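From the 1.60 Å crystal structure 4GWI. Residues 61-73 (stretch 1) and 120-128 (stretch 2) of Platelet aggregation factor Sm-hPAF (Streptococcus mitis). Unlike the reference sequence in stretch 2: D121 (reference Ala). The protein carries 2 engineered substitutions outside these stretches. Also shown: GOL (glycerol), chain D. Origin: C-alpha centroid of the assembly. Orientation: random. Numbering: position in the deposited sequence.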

# COMPACT_ATOMS: atom_id res chain seq x y z
N LEU A 61 -11.79 -0.54 -0.42
CA LEU A 61 -12.37 -0.60 0.95
C LEU A 61 -13.83 -1.04 0.93
O LEU A 61 -14.39 -1.28 2.05
CB LEU A 61 -12.23 0.74 1.67
CG LEU A 61 -10.80 1.27 1.79
CD1 LEU A 61 -10.75 2.65 2.39
CD2 LEU A 61 -9.90 0.31 2.63
N GLY A 62 -14.45 -1.02 -0.25
CA GLY A 62 -15.78 -1.55 -0.46
C GLY A 62 -16.90 -0.54 -0.27
O GLY A 62 -18.04 -0.82 -0.70
N LYS A 63 -16.56 0.60 0.30
CA LYS A 63 -17.47 1.73 0.53
C LYS A 63 -16.60 2.92 0.73
O LYS A 63 -15.39 2.75 0.93
CB LYS A 63 -18.41 1.47 1.73
CG LYS A 63 -17.74 1.18 3.05
CD LYS A 63 -18.71 0.83 4.22
CE LYS A 63 -19.79 1.90 4.53
NZ LYS A 63 -19.45 3.37 4.44
N THR A 64 -17.13 4.14 0.67
CA THR A 64 -16.34 5.32 0.97
C THR A 64 -16.17 5.50 2.47
O THR A 64 -17.17 5.48 3.25
CB THR A 64 -17.02 6.58 0.33
OG1 THR A 64 -17.07 6.32 -1.07
CG2 THR A 64 -16.21 7.84 0.60
N GLU A 65 -14.93 5.65 2.91
CA GLU A 65 -14.65 5.81 4.31
C GLU A 65 -13.87 7.11 4.52
O GLU A 65 -13.13 7.56 3.63
CB GLU A 65 -13.71 4.65 4.73
CG GLU A 65 -14.35 3.29 4.57
CD GLU A 65 -15.25 2.94 5.73
OE1 GLU A 65 -15.69 1.75 5.75
OE2 GLU A 65 -15.50 3.80 6.61
N ASN A 66 -13.90 7.64 5.75
CA ASN A 66 -13.11 8.79 6.04
C ASN A 66 -11.73 8.38 6.56
O ASN A 66 -11.61 7.89 7.70
CB ASN A 66 -13.83 9.68 7.06
CG ASN A 66 -13.26 11.06 7.10
OD1 ASN A 66 -12.24 11.27 7.71
ND2 ASN A 66 -13.78 11.99 6.26
N VAL A 67 -10.76 8.48 5.65
CA VAL A 67 -9.41 7.87 5.90
C VAL A 67 -8.55 8.87 6.55
O VAL A 67 -8.38 10.06 6.09
CB VAL A 67 -8.82 7.44 4.55
CG1 VAL A 67 -7.35 6.93 4.75
CG2 VAL A 67 -9.70 6.31 3.91
N GLY A 68 -7.91 8.44 7.65
CA GLY A 68 -6.97 9.27 8.30
C GLY A 68 -5.49 8.82 8.29
O GLY A 68 -4.58 9.66 8.49
N LYS A 69 -5.32 7.49 8.10
CA LYS A 69 -3.92 6.98 8.13
C LYS A 69 -3.81 5.77 7.24
O LYS A 69 -4.72 4.91 7.23
CB LYS A 69 -3.47 6.61 9.59
CG LYS A 69 -2.00 6.12 9.68
CD LYS A 69 -1.82 5.72 11.18
CE LYS A 69 -0.47 5.23 11.57
NZ LYS A 69 -0.62 4.95 13.06
N VAL A 70 -2.72 5.74 6.50
CA VAL A 70 -2.39 4.50 5.70
C VAL A 70 -0.96 4.14 6.14
O VAL A 70 -0.08 4.96 6.17
CB VAL A 70 -2.37 4.81 4.20
CG1 VAL A 70 -1.87 3.55 3.38
CG2 VAL A 70 -3.83 5.17 3.76
N LYS A 71 -0.77 2.84 6.53
CA LYS A 71 0.57 2.42 7.01
C LYS A 71 1.08 1.35 6.02
O LYS A 71 0.34 0.42 5.75
CB LYS A 71 0.43 1.78 8.40
CG LYS A 71 1.79 1.62 9.03
CD LYS A 71 1.58 1.45 10.58
CE LYS A 71 2.97 1.09 11.13
NZ LYS A 71 2.71 0.65 12.55
N LEU A 72 2.26 1.58 5.49
CA LEU A 72 2.84 0.64 4.51
C LEU A 72 3.95 -0.12 5.33
O LEU A 72 4.77 0.48 5.99
CB LEU A 72 3.58 1.36 3.39
CG LEU A 72 2.70 2.33 2.55
CD1 LEU A 72 3.53 2.67 1.32
CD2 LEU A 72 1.31 1.85 2.15
N TYR A 73 4.02 -1.40 5.05
CA TYR A 73 5.13 -2.24 5.61
C TYR A 73 5.88 -2.80 4.46
O TYR A 73 5.30 -3.47 3.58
CB TYR A 73 4.55 -3.38 6.43
CG TYR A 73 3.78 -2.96 7.67
CD1 TYR A 73 4.37 -3.13 8.92
CD2 TYR A 73 2.48 -2.39 7.58
CE1 TYR A 73 3.66 -2.77 10.05
CE2 TYR A 73 1.78 -2.00 8.73
CZ TYR A 73 2.41 -2.21 9.94
OH TYR A 73 1.72 -1.91 11.09
N LYS A 120 -10.00 12.33 4.67
CA LYS A 120 -10.38 12.25 3.30
C LYS A 120 -11.37 11.16 3.01
O LYS A 120 -11.12 9.97 3.35
CB LYS A 120 -9.12 11.98 2.44
CG LYS A 120 -8.06 13.11 2.43
CD LYS A 120 -8.65 14.36 1.68
CE LYS A 120 -7.67 15.51 1.96
NZ LYS A 120 -8.34 16.76 1.38
N ASP A 121 -12.46 11.45 2.29
CA ASP A 121 -13.45 10.43 1.98
C ASP A 121 -13.10 9.67 0.74
O ASP A 121 -13.08 10.27 -0.36
CB ASP A 121 -14.84 11.06 1.89
CG ASP A 121 -15.24 11.69 3.21
OD1 ASP A 121 -15.50 10.94 4.22
OD2 ASP A 121 -15.25 12.98 3.32
N ALA A 122 -12.71 8.38 0.86
CA ALA A 122 -12.19 7.65 -0.25
C ALA A 122 -12.64 6.22 -0.19
O ALA A 122 -12.87 5.72 0.93
CB ALA A 122 -10.68 7.67 -0.17
N ARG A 123 -12.71 5.60 -1.36
CA ARG A 123 -13.05 4.17 -1.39
C ARG A 123 -11.82 3.34 -1.71
O ARG A 123 -11.76 2.13 -1.27
CB ARG A 123 -14.15 3.92 -2.43
CG ARG A 123 -14.50 2.40 -2.49
CD ARG A 123 -15.78 2.12 -3.17
NE ARG A 123 -15.79 0.66 -3.54
CZ ARG A 123 -16.83 0.05 -4.07
NH1 ARG A 123 -18.03 0.73 -4.21
NH2 ARG A 123 -16.66 -1.22 -4.45
N TYR A 124 -10.85 3.84 -2.45
CA TYR A 124 -9.67 3.04 -2.86
C TYR A 124 -8.43 3.64 -2.32
O TYR A 124 -8.26 4.90 -2.25
CB TYR A 124 -9.57 2.98 -4.40
CG TYR A 124 -10.76 2.35 -5.10
CD1 TYR A 124 -11.90 3.16 -5.45
CD2 TYR A 124 -10.85 0.97 -5.30
CE1 TYR A 124 -13.01 2.62 -6.07
CE2 TYR A 124 -11.95 0.41 -5.99
CZ TYR A 124 -13.01 1.23 -6.38
OH TYR A 124 -14.14 0.65 -6.92
N VAL A 125 -7.42 2.79 -1.96
CA VAL A 125 -6.10 3.24 -1.53
C VAL A 125 -5.11 2.62 -2.51
O VAL A 125 -5.18 1.34 -2.70
CB VAL A 125 -5.80 2.79 -0.08
CG1 VAL A 125 -4.35 3.23 0.28
CG2 VAL A 125 -6.83 3.39 0.87
N LYS A 126 -4.25 3.41 -3.12
CA LYS A 126 -3.36 2.85 -4.15
C LYS A 126 -1.93 3.26 -3.80
O LYS A 126 -1.70 4.37 -3.31
CB LYS A 126 -3.85 3.43 -5.48
CG LYS A 126 -3.18 2.91 -6.66
CD LYS A 126 -4.06 3.42 -7.88
CE LYS A 126 -3.36 2.74 -9.04
NZ LYS A 126 -3.65 3.63 -10.18
N VAL A 127 -0.97 2.36 -4.09
CA VAL A 127 0.47 2.68 -3.97
C VAL A 127 0.94 2.59 -5.42
O VAL A 127 0.76 1.57 -6.07
CB VAL A 127 1.23 1.68 -3.05
CG1 VAL A 127 2.75 1.99 -3.06
CG2 VAL A 127 0.59 1.71 -1.66
N GLU A 128 1.63 3.64 -5.87
CA GLU A 128 2.07 3.69 -7.33
C GLU A 128 3.56 4.00 -7.33
O GLU A 128 3.98 5.07 -6.87
CB GLU A 128 1.39 4.88 -8.03
CG GLU A 128 -0.07 4.70 -8.19
CD GLU A 128 -0.79 5.86 -8.95
OE1 GLU A 128 -0.17 6.93 -9.12
OE2 GLU A 128 -1.98 5.66 -9.31
C1 GOL D . -19.03 4.07 -2.29
O1 GOL D . -19.11 3.08 -3.36
C2 GOL D . -20.45 4.28 -1.79
O2 GOL D . -20.96 3.03 -1.30
C3 GOL D . -20.39 5.27 -0.66
O3 GOL D . -20.06 4.42 0.46

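How do the two backbones hold each other? The strand through E65, N66 and V67 runs antiparallel to the one through K120, D121 and A122, and the register is set by two hydrogen-bonded pairs flanking one that is not. E65 and A122 exchange bonds in both directions, E65 N to A122 O and A122 N to E65 O, each 2.9 Å. Two residues along, V67 N donates to K120 O at 2.8 Å and K120 N returns a bond to V67 O at 3.1 Å. Between them, N66 and D121 form the non-hydrogen-bonded pair, and their CA atoms come within 4.4 Å. The alpha hydrogens also point at carbonyls across the gap: D121 CA lies 3.3 Å from E65 O, and N66 CA lies 3.5 Å from K120 O.

What happens where this ladder ends? Both stretches turn a corner, at G62 and K63 on one side and at R123 on the other, yet they stay in touch. Beyond the turn, L61 N donates to R123 O at 2.8 Å. G62 has a positive phi of 91°, a conformation that favours glycine, and its carbonyl carbon lies over one face of the R123 guanidinium, with G62 C 3.7 Å from R123 NE. A glycerol, probably from the crystallisation liquor, bridges the two stretches here: T64 N donates to its O3 at 3.0 Å, and R123 NH1 donates to its O1 at 2.7 Å.

Which side chains join the strands on the face carrying N66 and D121? The ends of both side chains approach the opposing strand, and N66 ND2 donates to D121 OD1 at 2.9 Å. The bond spans the non-hydrogen-bonded pair, adding a side-chain link where the backbones make none. D121 differs from the reference sequence, which has alanine here, so this carboxylate partner belongs to the deposited protein. Nearby, the methyl of T64 packs against the same residue, with T64 CG2 3.7 Å from D121 CB.

What do the apolar side chains contribute, within the paired segment and beyond it? On the face shared by E65, V67, K120 and A122, V67 CG2 rests 4.4 Å from A122 CB. Farther along, the backbones separate, and the CA atoms of L72 and V127 are 9.0 Å apart. Contact passes there to apolar side chains pointing toward the other stretch: V70 CG1 meets V125 CG1 at 4.0 Å, and L72 CD2 meets V127 CG2 at 3.9 Å. With the backbones too far apart there to hydrogen-bond, the buried side chains carry the contact by apolar packing.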